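Local structure of BauA (6H7F) at residues 308-313 with 344-349; 338-343 with 406-411. The protein probably acts as an outer-membrane, TonB-dependent receptor for uptake of ferric siderophores of the acinetobactin type. All coordinates share one frame; numbering follows the deposited sequence.

Interaction 1 of 2, residues 308-313 with 344-349. With C8E ((hydroxyethyloxy)tri(ethyloxy)octane), chain H.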
ATOM      1  N   TYR A 308       4.209   1.210  50.048  1.00 33.88           N
ATOM      2  CA  TYR A 308       2.889   0.668  50.178  1.00 39.25           C
ATOM      3  C   TYR A 308       2.057   1.144  48.982  1.00 36.19           C
ATOM      4  O   TYR A 308       2.167   2.302  48.548  1.00 32.34           O
ATOM      5  CB  TYR A 308       2.236   1.084  51.505  1.00 41.41           C
ATOM      6  CG  TYR A 308       0.801   0.626  51.636  1.00 53.06           C
ATOM      7  CD1 TYR A 308       0.499  -0.647  52.094  1.00 56.39           C
ATOM      8  CD2 TYR A 308      -0.259   1.434  51.239  1.00 58.79           C
ATOM      9  CE1 TYR A 308      -0.809  -1.098  52.184  1.00 57.29           C
ATOM     10  CE2 TYR A 308      -1.575   1.000  51.325  1.00 53.52           C
ATOM     11  CZ  TYR A 308      -1.852  -0.272  51.802  1.00 54.45           C
ATOM     12  OH  TYR A 308      -3.139  -0.723  51.899  1.00 54.46           O
ATOM     13  N   GLY A 309       1.198   0.255  48.483  1.00 35.77           N
ATOM     14  CA  GLY A 309       0.288   0.600  47.427  1.00 35.38           C
ATOM     15  C   GLY A 309      -0.934  -0.288  47.407  1.00 34.43           C
ATOM     16  O   GLY A 309      -0.973  -1.348  48.088  1.00 30.63           O
ATOM     17  N   GLN A 310      -1.927   0.144  46.615  1.00 28.50           N
ATOM     18  CA  GLN A 310      -3.100  -0.644  46.305  1.00 33.54           C
ATOM     19  C   GLN A 310      -3.628  -0.301  44.904  1.00 32.93           C
ATOM     20  O   GLN A 310      -3.292   0.737  44.313  1.00 29.29           O
ATOM     21  CB  GLN A 310      -4.185  -0.434  47.356  1.00 42.42           C
ATOM     22  CG  GLN A 310      -4.349   0.999  47.820  1.00 53.96           C
ATOM     23  CD  GLN A 310      -5.299   1.054  48.993  1.00 65.49           C
ATOM     24  OE1 GLN A 310      -5.061   0.440  50.037  1.00 56.87           O
ATOM     25  NE2 GLN A 310      -6.413   1.745  48.803  1.00 59.99           N
ATOM     26  N   SER A 311      -4.458  -1.204  44.382  1.00 29.47           N
ATOM     27  CA  SER A 311      -5.059  -1.064  43.072  1.00 31.58           C
ATOM     28  C   SER A 311      -6.355  -1.863  43.042  1.00 29.73           C
ATOM     29  O   SER A 311      -6.538  -2.776  43.836  1.00 32.32           O
ATOM     30  CB  SER A 311      -4.125  -1.518  41.973  1.00 32.35           C
ATOM     31  OG  SER A 311      -3.958  -2.936  42.013  1.00 32.64           O
ATOM     32  N   THR A 312      -7.228  -1.495  42.111  1.00 30.27           N
ATOM     33  CA  THR A 312      -8.420  -2.236  41.796  1.00 32.57           C
ATOM     34  C   THR A 312      -8.461  -2.452  40.283  1.00 30.84           C
ATOM     35  O   THR A 312      -8.017  -1.605  39.506  1.00 30.94           O
ATOM     36  CB  THR A 312      -9.688  -1.515  42.291  1.00 35.00           C
ATOM     37  OG1 THR A 312      -9.742  -0.228  41.664  1.00 42.38           O
ATOM     38  CG2 THR A 312      -9.716  -1.355  43.796  1.00 36.23           C
ATOM     39  N   THR A 313      -8.998  -3.606  39.901  1.00 34.37           N
ATOM     40  CA  THR A 313      -9.235  -3.984  38.549  1.00 31.11           C
ATOM     41  C   THR A 313     -10.700  -4.395  38.426  1.00 33.49           C
ATOM     42  O   THR A 313     -11.176  -5.208  39.229  1.00 31.28           O
ATOM     43  CB  THR A 313      -8.298  -5.127  38.144  1.00 34.64           C
ATOM     44  OG1 THR A 313      -6.967  -4.614  38.117  1.00 32.05           O
ATOM     45  CG2 THR A 313      -8.639  -5.729  36.799  1.00 36.46           C
ATOM     46  N   ASP A 344      -9.417  -6.442  44.343  1.00 35.88           N
ATOM     47  CA  ASP A 344      -8.828  -5.417  45.228  1.00 36.99           C
ATOM     48  C   ASP A 344      -7.480  -5.929  45.731  1.00 29.98           C
ATOM     49  O   ASP A 344      -7.398  -7.007  46.355  1.00 32.74           O
ATOM     50  CB  ASP A 344      -9.715  -5.110  46.444  1.00 41.23           C
ATOM     51  CG  ASP A 344     -10.967  -4.308  46.133  1.00 59.85           C
ATOM     52  OD1 ASP A 344     -10.861  -3.343  45.355  1.00 73.40           O
ATOM     53  OD2 ASP A 344     -12.046  -4.659  46.673  1.00 80.45           O
ATOM     54  N   LYS A 345      -6.442  -5.131  45.505  1.00 25.27           N
ATOM     55  CA  LYS A 345      -5.073  -5.535  45.737  1.00 31.00           C
ATOM     56  C   LYS A 345      -4.429  -4.584  46.752  1.00 32.31           C
ATOM     57  O   LYS A 345      -4.655  -3.369  46.704  1.00 30.75           O
ATOM     58  CB  LYS A 345      -4.290  -5.533  44.414  1.00 28.62           C
ATOM     59  CG  LYS A 345      -4.688  -6.622  43.427  1.00 33.82           C
ATOM     60  CD  LYS A 345      -4.328  -6.328  41.975  1.00 32.19           C
ATOM     61  CE  LYS A 345      -5.419  -5.582  41.249  1.00 36.68           C
ATOM     62  NZ  LYS A 345      -4.866  -4.729  40.169  1.00 43.39           N
ATOM     63  N   LYS A 346      -3.567  -5.141  47.612  1.00 34.80           N
ATOM     64  CA  LYS A 346      -2.676  -4.354  48.469  1.00 36.58           C
ATOM     65  C   LYS A 346      -1.285  -4.984  48.442  1.00 28.81           C
ATOM     66  O   LYS A 346      -1.153  -6.201  48.397  1.00 31.46           O
ATOM     67  CB  LYS A 346      -3.149  -4.346  49.926  1.00 45.86           C
ATOM     68  CG  LYS A 346      -4.486  -3.683  50.219  1.00 56.17           C
ATOM     69  CD  LYS A 346      -4.981  -4.020  51.631  1.00 69.04           C
ATOM     70  CE  LYS A 346      -6.117  -3.140  52.106  1.00 79.88           C
ATOM     71  NZ  LYS A 346      -7.311  -3.287  51.242  1.00 73.36           N
ATOM     72  N   SER A 347      -0.264  -4.137  48.546  1.00 27.71           N
ATOM     73  CA  SER A 347       1.108  -4.523  48.313  1.00 31.18           C
ATOM     74  C   SER A 347       2.032  -3.679  49.203  1.00 28.76           C
ATOM     75  O   SER A 347       1.829  -2.497  49.347  1.00 31.27           O
ATOM     76  CB  SER A 347       1.440  -4.339  46.858  1.00 30.25           C
ATOM     77  OG  SER A 347       2.648  -4.981  46.546  1.00 49.07           O
ATOM     78  N   ALA A 348       3.080  -4.290  49.741  1.00 36.05           N
ATOM     79  CA  ALA A 348       4.045  -3.564  50.576  1.00 35.78           C
ATOM     80  C   ALA A 348       5.421  -4.199  50.429  1.00 34.54           C
ATOM     81  O   ALA A 348       5.542  -5.395  50.190  1.00 42.00           O
ATOM     82  CB  ALA A 348       3.605  -3.551  52.019  1.00 34.03           C
ATOM     83  N   ASP A 349       6.436  -3.347  50.538  1.00 42.46           N
ATOM     84  CA  ASP A 349       7.822  -3.731  50.537  1.00 41.18           C
ATOM     85  C   ASP A 349       8.562  -2.743  51.449  1.00 42.11           C
ATOM     86  O   ASP A 349       8.531  -1.542  51.201  1.00 43.46           O
ATOM     87  CB  ASP A 349       8.345  -3.750  49.100  1.00 36.63           C
ATOM     88  CG  ASP A 349       9.824  -4.055  48.949  1.00 38.02           C
ATOM     89  OD1 ASP A 349      10.484  -4.363  49.967  1.00 55.77           O
ATOM     90  OD2 ASP A 349      10.307  -3.971  47.817  1.00 52.58           O
TER
HETATM   91  C1  C8E H 805      -5.443  10.252  39.953  1.00 54.83           C
HETATM   92  C2  C8E H 805      -6.565   9.249  40.075  1.00 57.49           C
HETATM   93  C3  C8E H 805      -6.733   8.784  41.524  1.00 64.43           C
HETATM   94  C4  C8E H 805      -7.245   7.336  41.649  1.00 60.70           C
HETATM   95  C5  C8E H 805      -6.491   6.557  42.735  1.00 62.16           C
HETATM   96  C6  C8E H 805      -7.349   5.444  43.354  1.00 61.98           C
HETATM   97  C7  C8E H 805      -6.551   4.536  44.317  1.00 54.59           C
HETATM   98  C8  C8E H 805      -6.975   3.059  44.199  1.00 47.53           C
HETATM   99  O9  C8E H 805      -7.182   2.484  45.491  1.00 53.22           O
HETATM  100  C10 C8E H 805      -8.204   1.469  45.536  1.00 61.56           C
HETATM  101  C11 C8E H 805      -9.041   1.496  46.829  1.00 50.96           C
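K345 and S311 face each other on two neighbouring antiparallel strands, 302-318 and 331-358, in the wall of the TonB-dependent receptor β-barrel. On either side of the pair Q310-K346, whose CA atoms are 4.3 Å apart without hydrogen bonds between their backbones, two hydrogen-bonded pairs, G309 with S347 and S311 with K345, tie the strands together, among their bonds K345 N to S311 O, 2.9 Å.

The side chains of S311, K345 and S347 lie on the face turned to the plug: S311 OG also bonds G123 O, and S347 OG bonds F122 O. Here the K345 chain runs over the S311 hydroxyl and turns at its third torsion (chi3 -89°), which carries NZ along the neighbouring strand to T313. The ammonium is thus held between two hydroxyl oxygens, K345 NZ lying 2.7 Å from S311 OG and 2.9 Å from T313 OG1. D287 OD1 is hydrogen-bonded to T313 OG1, and this nearby carboxylate would probably favour a charged ammonium.

On the opposite face stand Y308, Q310 and K346. Y308 extends along the strand because its chi1 of 175° sets CG opposite the backbone N: A348 CB sits at the ring edge, 4.3 Å from Y308 CD1, and the methylenes of K346 lie alongside the phenol, CG 3.7 Å from Y308 OH. That hydroxyl donates to Q310 OE1 (2.9 Å) in the carbonyl plane, which helps to set the rotation of the amide. The amide nitrogen is turned to the detergent C8E, where Q310 NE2 makes a weak, long hydrogen bond to ether oxygen O9, 3.5 Å away.

Interaction 2 of 2, residues 338-343 with 406-411; sequences QLAFDV and PEFTPP. With FV8 ((4~{S},5~{R})-2-[2,3-bis(oxidanyl)phenyl]-~{N}-[2-(1~{H}-imidazol-4-yl)ethyl]-5-methyl-~{N}-oxidanyl-4,5-dihydro-1,3-oxazole-4-carboxamide), chain E.
Beside the siderophore pocket, the outer flank of its wall is joined to a loop at the siderophore-binding end of the barrel, probably extracellular as in this family, through the amide of Q338, which grips the backbone on both sides of F408. Q338 NE2 donates to E407 O (2.9 Å) in a nearly straight bond, 171° at the hydrogen. The acceptor lies in the plane of the amide, yet the donor stands well above the carbonyl plane of E407. At the other end of the same amide, Q338 OE1 accepts T409 N at 3.2 Å. One side chain therefore fastens two successive peptide units, and N318 OD1, a second acceptor for NE2, further fixes which way the amide is turned.

An extended chain beyond CG (chi2 -178°) carries the Q338 amide from its strand to the loop. The strand, 331-358, belongs to the receptor's β-barrel, whereas 406-411 has no regular structure and leads into the next barrel strand, 412-431. F408 comes back the opposite way past Q338, its ring inclined 43° to the amide. P410 CD rests over the centre of one ring face, 3.7 Å above the plane, and L339 O lies at the ring edge, 3.5 Å from F408 CZ. A340 CB completes the apolar patch, 4.0 Å from the same CZ.

L339 points away from the loop and into the pocket. There its CB lies 3.4 Å from FV8 OG1 of the oxazoline ring, and CD2 reaches both the imidazole and the carboxamide of the ligand. The backbone of the same strand borders the catechol, Q338 O standing 3.3 Å from FV8 CAH.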
ATOM      1  N   GLN A 338     -19.220 -15.161  28.861  1.00 29.85           N
ATOM      2  CA  GLN A 338     -19.126 -13.871  29.524  1.00 28.04           C
ATOM      3  C   GLN A 338     -18.349 -14.047  30.822  1.00 27.31           C
ATOM      4  O   GLN A 338     -18.468 -15.085  31.505  1.00 30.00           O
ATOM      5  CB  GLN A 338     -20.513 -13.288  29.811  1.00 31.48           C
ATOM      6  CG  GLN A 338     -21.370 -13.127  28.565  1.00 33.75           C
ATOM      7  CD  GLN A 338     -22.717 -12.496  28.841  1.00 36.25           C
ATOM      8  OE1 GLN A 338     -23.195 -12.463  29.980  1.00 33.67           O
ATOM      9  NE2 GLN A 338     -23.348 -12.003  27.783  1.00 30.32           N
ATOM     10  N   LEU A 339     -17.561 -13.031  31.150  1.00 25.45           N
ATOM     11  CA  LEU A 339     -16.808 -13.000  32.381  1.00 29.36           C
ATOM     12  C   LEU A 339     -16.764 -11.562  32.903  1.00 29.26           C
ATOM     13  O   LEU A 339     -16.591 -10.598  32.126  1.00 27.43           O
ATOM     14  CB  LEU A 339     -15.409 -13.555  32.116  1.00 32.59           C
ATOM     15  CG  LEU A 339     -14.455 -13.556  33.310  1.00 34.65           C
ATOM     16  CD1 LEU A 339     -14.906 -14.545  34.379  1.00 30.44           C
ATOM     17  CD2 LEU A 339     -13.038 -13.894  32.854  1.00 35.62           C
ATOM     18  N   ALA A 340     -16.968 -11.427  34.218  1.00 25.76           N
ATOM     19  CA  ALA A 340     -16.608 -10.228  34.944  1.00 25.61           C
ATOM     20  C   ALA A 340     -15.851 -10.631  36.202  1.00 27.67           C
ATOM     21  O   ALA A 340     -16.190 -11.624  36.832  1.00 30.12           O
ATOM     22  CB  ALA A 340     -17.842  -9.434  35.272  1.00 27.10           C
ATOM     23  N   PHE A 341     -14.801  -9.885  36.536  1.00 27.78           N
ATOM     24  CA  PHE A 341     -14.176 -10.065  37.799  1.00 29.96           C
ATOM     25  C   PHE A 341     -13.698  -8.716  38.323  1.00 30.73           C
ATOM     26  O   PHE A 341     -13.370  -7.808  37.547  1.00 28.68           O
ATOM     27  CB  PHE A 341     -13.096 -11.151  37.739  1.00 31.47           C
ATOM     28  CG  PHE A 341     -11.895 -10.870  36.873  1.00 31.07           C
ATOM     29  CD1 PHE A 341     -10.853 -10.084  37.331  1.00 32.51           C
ATOM     30  CD2 PHE A 341     -11.759 -11.479  35.635  1.00 34.23           C
ATOM     31  CE1 PHE A 341      -9.726  -9.868  36.543  1.00 39.79           C
ATOM     32  CE2 PHE A 341     -10.629 -11.270  34.853  1.00 36.64           C
ATOM     33  CZ  PHE A 341      -9.611 -10.466  35.307  1.00 32.95           C
ATOM     34  N   ASP A 342     -13.768  -8.596  39.656  1.00 31.26           N
ATOM     35  CA  ASP A 342     -13.331  -7.422  40.426  1.00 34.32           C
ATOM     36  C   ASP A 342     -12.274  -7.888  41.413  1.00 34.10           C
ATOM     37  O   ASP A 342     -12.476  -8.886  42.106  1.00 36.83           O
ATOM     38  CB  ASP A 342     -14.485  -6.769  41.199  1.00 33.47           C
ATOM     39  CG  ASP A 342     -15.645  -6.348  40.310  1.00 42.76           C
ATOM     40  OD1 ASP A 342     -15.375  -5.805  39.223  1.00 43.20           O
ATOM     41  OD2 ASP A 342     -16.806  -6.576  40.709  1.00 45.32           O
ATOM     42  N   VAL A 343     -11.139  -7.196  41.439  1.00 34.80           N
ATOM     43  CA  VAL A 343     -10.080  -7.585  42.310  1.00 36.58           C
ATOM     44  C   VAL A 343      -9.540  -6.333  43.009  1.00 34.04           C
ATOM     45  O   VAL A 343      -9.382  -5.293  42.395  1.00 33.43           O
ATOM     46  CB  VAL A 343      -9.013  -8.427  41.576  1.00 37.14           C
ATOM     47  CG1 VAL A 343      -8.771  -7.965  40.166  1.00 38.93           C
ATOM     48  CG2 VAL A 343      -7.706  -8.518  42.351  1.00 42.83           C
ATOM     49  N   PRO A 406     -25.681 -11.102  23.021  1.00 37.93           N
ATOM     50  CA  PRO A 406     -26.336 -11.399  24.290  1.00 34.49           C
ATOM     51  C   PRO A 406     -26.150 -10.274  25.323  1.00 32.47           C
ATOM     52  O   PRO A 406     -25.080  -9.708  25.422  1.00 36.13           O
ATOM     53  CB  PRO A 406     -25.668 -12.703  24.750  1.00 32.93           C
ATOM     54  CG  PRO A 406     -24.327 -12.724  24.042  1.00 34.17           C
ATOM     55  CD  PRO A 406     -24.532 -11.974  22.742  1.00 32.89           C
ATOM     56  N   GLU A 407     -27.213  -9.975  26.073  1.00 37.99           N
ATOM     57  CA  GLU A 407     -27.149  -9.082  27.210  1.00 42.30           C
ATOM     58  C   GLU A 407     -26.079  -9.592  28.182  1.00 36.48           C
ATOM     59  O   GLU A 407     -25.929 -10.812  28.393  1.00 33.39           O
ATOM     60  CB  GLU A 407     -28.519  -8.990  27.890  1.00 50.00           C
ATOM     61  CG  GLU A 407     -29.343  -7.791  27.446  1.00 71.43           C
ATOM     62  CD  GLU A 407     -30.515  -7.460  28.357  1.00 95.36           C
ATOM     63  OE1 GLU A 407     -30.475  -7.863  29.552  1.00 77.58           O
ATOM     64  OE2 GLU A 407     -31.465  -6.804  27.875  1.00103.97           O
ATOM     65  N   PHE A 408     -25.367  -8.644  28.794  1.00 34.46           N
ATOM     66  CA  PHE A 408     -24.317  -8.940  29.761  1.00 35.89           C
ATOM     67  C   PHE A 408     -24.920  -9.131  31.156  1.00 36.81           C
ATOM     68  O   PHE A 408     -25.177  -8.158  31.845  1.00 37.71           O
ATOM     69  CB  PHE A 408     -23.304  -7.798  29.785  1.00 34.75           C
ATOM     70  CG  PHE A 408     -22.010  -8.138  30.477  1.00 39.19           C
ATOM     71  CD1 PHE A 408     -21.179  -9.136  29.974  1.00 35.12           C
ATOM     72  CD2 PHE A 408     -21.623  -7.467  31.626  1.00 33.55           C
ATOM     73  CE1 PHE A 408     -19.977  -9.444  30.602  1.00 34.92           C
ATOM     74  CE2 PHE A 408     -20.427  -7.787  32.260  1.00 39.65           C
ATOM     75  CZ  PHE A 408     -19.606  -8.773  31.748  1.00 34.00           C
ATOM     76  N   THR A 409     -25.099 -10.392  31.576  1.00 36.62           N
ATOM     77  CA  THR A 409     -25.755 -10.703  32.870  1.00 36.97           C
ATOM     78  C   THR A 409     -25.036 -11.848  33.586  1.00 37.68           C
ATOM     79  O   THR A 409     -25.680 -12.750  34.118  1.00 34.20           O
ATOM     80  CB  THR A 409     -27.222 -11.107  32.659  1.00 41.15           C
ATOM     81  OG1 THR A 409     -27.232 -12.292  31.856  1.00 41.39           O
ATOM     82  CG2 THR A 409     -28.045 -10.022  31.994  1.00 37.98           C
ATOM     83  N   PRO A 410     -23.688 -11.876  33.622  1.00 34.45           N
ATOM     84  CA  PRO A 410     -22.982 -13.035  34.159  1.00 35.79           C
ATOM     85  C   PRO A 410     -23.292 -13.182  35.644  1.00 34.37           C
ATOM     86  O   PRO A 410     -23.205 -12.216  36.395  1.00 33.79           O
ATOM     87  CB  PRO A 410     -21.508 -12.706  33.901  1.00 32.65           C
ATOM     88  CG  PRO A 410     -21.479 -11.194  33.891  1.00 37.40           C
ATOM     89  CD  PRO A 410     -22.778 -10.796  33.213  1.00 36.05           C
ATOM     90  N   PRO A 411     -23.694 -14.384  36.102  1.00 29.93           N
ATOM     91  CA  PRO A 411     -23.987 -14.601  37.512  1.00 29.98           C
ATOM     92  C   PRO A 411     -22.710 -14.864  38.327  1.00 32.71           C
ATOM     93  O   PRO A 411     -21.708 -15.327  37.787  1.00 32.13           O
ATOM     94  CB  PRO A 411     -24.867 -15.857  37.478  1.00 27.11           C
ATOM     95  CG  PRO A 411     -24.303 -16.653  36.308  1.00 30.91           C
ATOM     96  CD  PRO A 411     -23.871 -15.605  35.292  1.00 31.60           C
TER
HETATM   97  CAJ FV8 E 802      -9.561 -14.852  33.505  1.00 27.59           C
HETATM   98  NAN FV8 E 802     -10.311 -15.599  34.305  1.00 24.25           N
HETATM   99  CAI FV8 E 802     -10.948 -16.524  33.517  1.00 27.96           C
HETATM  100  NAO FV8 E 802     -10.583 -16.363  32.202  1.00 28.44           N
HETATM  101  CAT FV8 E 802      -9.725 -15.336  32.233  1.00 29.65           C
HETATM  102  CAK FV8 E 802      -9.015 -14.749  31.030  1.00 26.79           C
HETATM  103  CAL FV8 E 802     -10.007 -13.984  30.140  1.00 25.48           C
HETATM  104  NAY FV8 E 802     -11.021 -14.920  29.663  1.00 20.79           N
HETATM  105  OAE FV8 E 802     -10.662 -16.230  29.480  1.00 24.77           O
HETATM  106  C   FV8 E 802     -12.248 -14.542  29.368  1.00 24.29           C
HETATM  107  O   FV8 E 802     -12.619 -13.342  29.493  1.00 23.33           O
HETATM  108  CA  FV8 E 802     -13.079 -15.629  28.991  1.00 21.16           C
HETATM  109  N   FV8 E 802     -13.144 -16.624  30.109  1.00 23.40           N
HETATM  110  CB  FV8 E 802     -14.530 -15.243  28.785  1.00 26.79           C
HETATM  111  CG2 FV8 E 802     -15.083 -15.731  27.423  1.00 25.03           C
HETATM  112  OG1 FV8 E 802     -15.270 -15.956  29.782  1.00 26.65           O
HETATM  113  CAR FV8 E 802     -14.432 -16.776  30.478  1.00 29.66           C
HETATM  114  CAV FV8 E 802     -14.868 -17.530  31.517  1.00 27.98           C
HETATM  115  CAH FV8 E 802     -16.223 -17.487  31.866  1.00 28.90           C
HETATM  116  CAF FV8 E 802     -16.716 -18.245  32.943  1.00 30.90           C
HETATM  117  CAG FV8 E 802     -15.843 -19.039  33.711  1.00 31.82           C
HETATM  118  CAS FV8 E 802     -14.487 -19.064  33.374  1.00 34.93           C
HETATM  119  OAC FV8 E 802     -13.564 -19.809  34.054  1.00 36.20           O
HETATM  120  CAU FV8 E 802     -14.027 -18.298  32.296  1.00 29.04           C
HETATM  121  OAD FV8 E 802     -12.723 -18.347  31.972  1.00 27.52           O

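From the N terminus the chain enters 308-313 on strand 302-318, turns back, and passes 338-343 and then 344-349 without a break on strand 331-358. Interaction 1 closes that hairpin with 30 residues between its segments. Interaction 2 closes a longer excursion of 62 residues, through strand 361-381 and on into the loop ahead of strand 412-431. Because 338-343 lies between the segments of interaction 1 while 406-411 lies beyond both, the closures cross instead of nesting. They meet at T313 and V343, where a probable backbone hydrogen bond continues the strand pairing. One long strand thus links the barrel wall beside the plug to the loop by the siderophore, the contact centres being 23 Å apart.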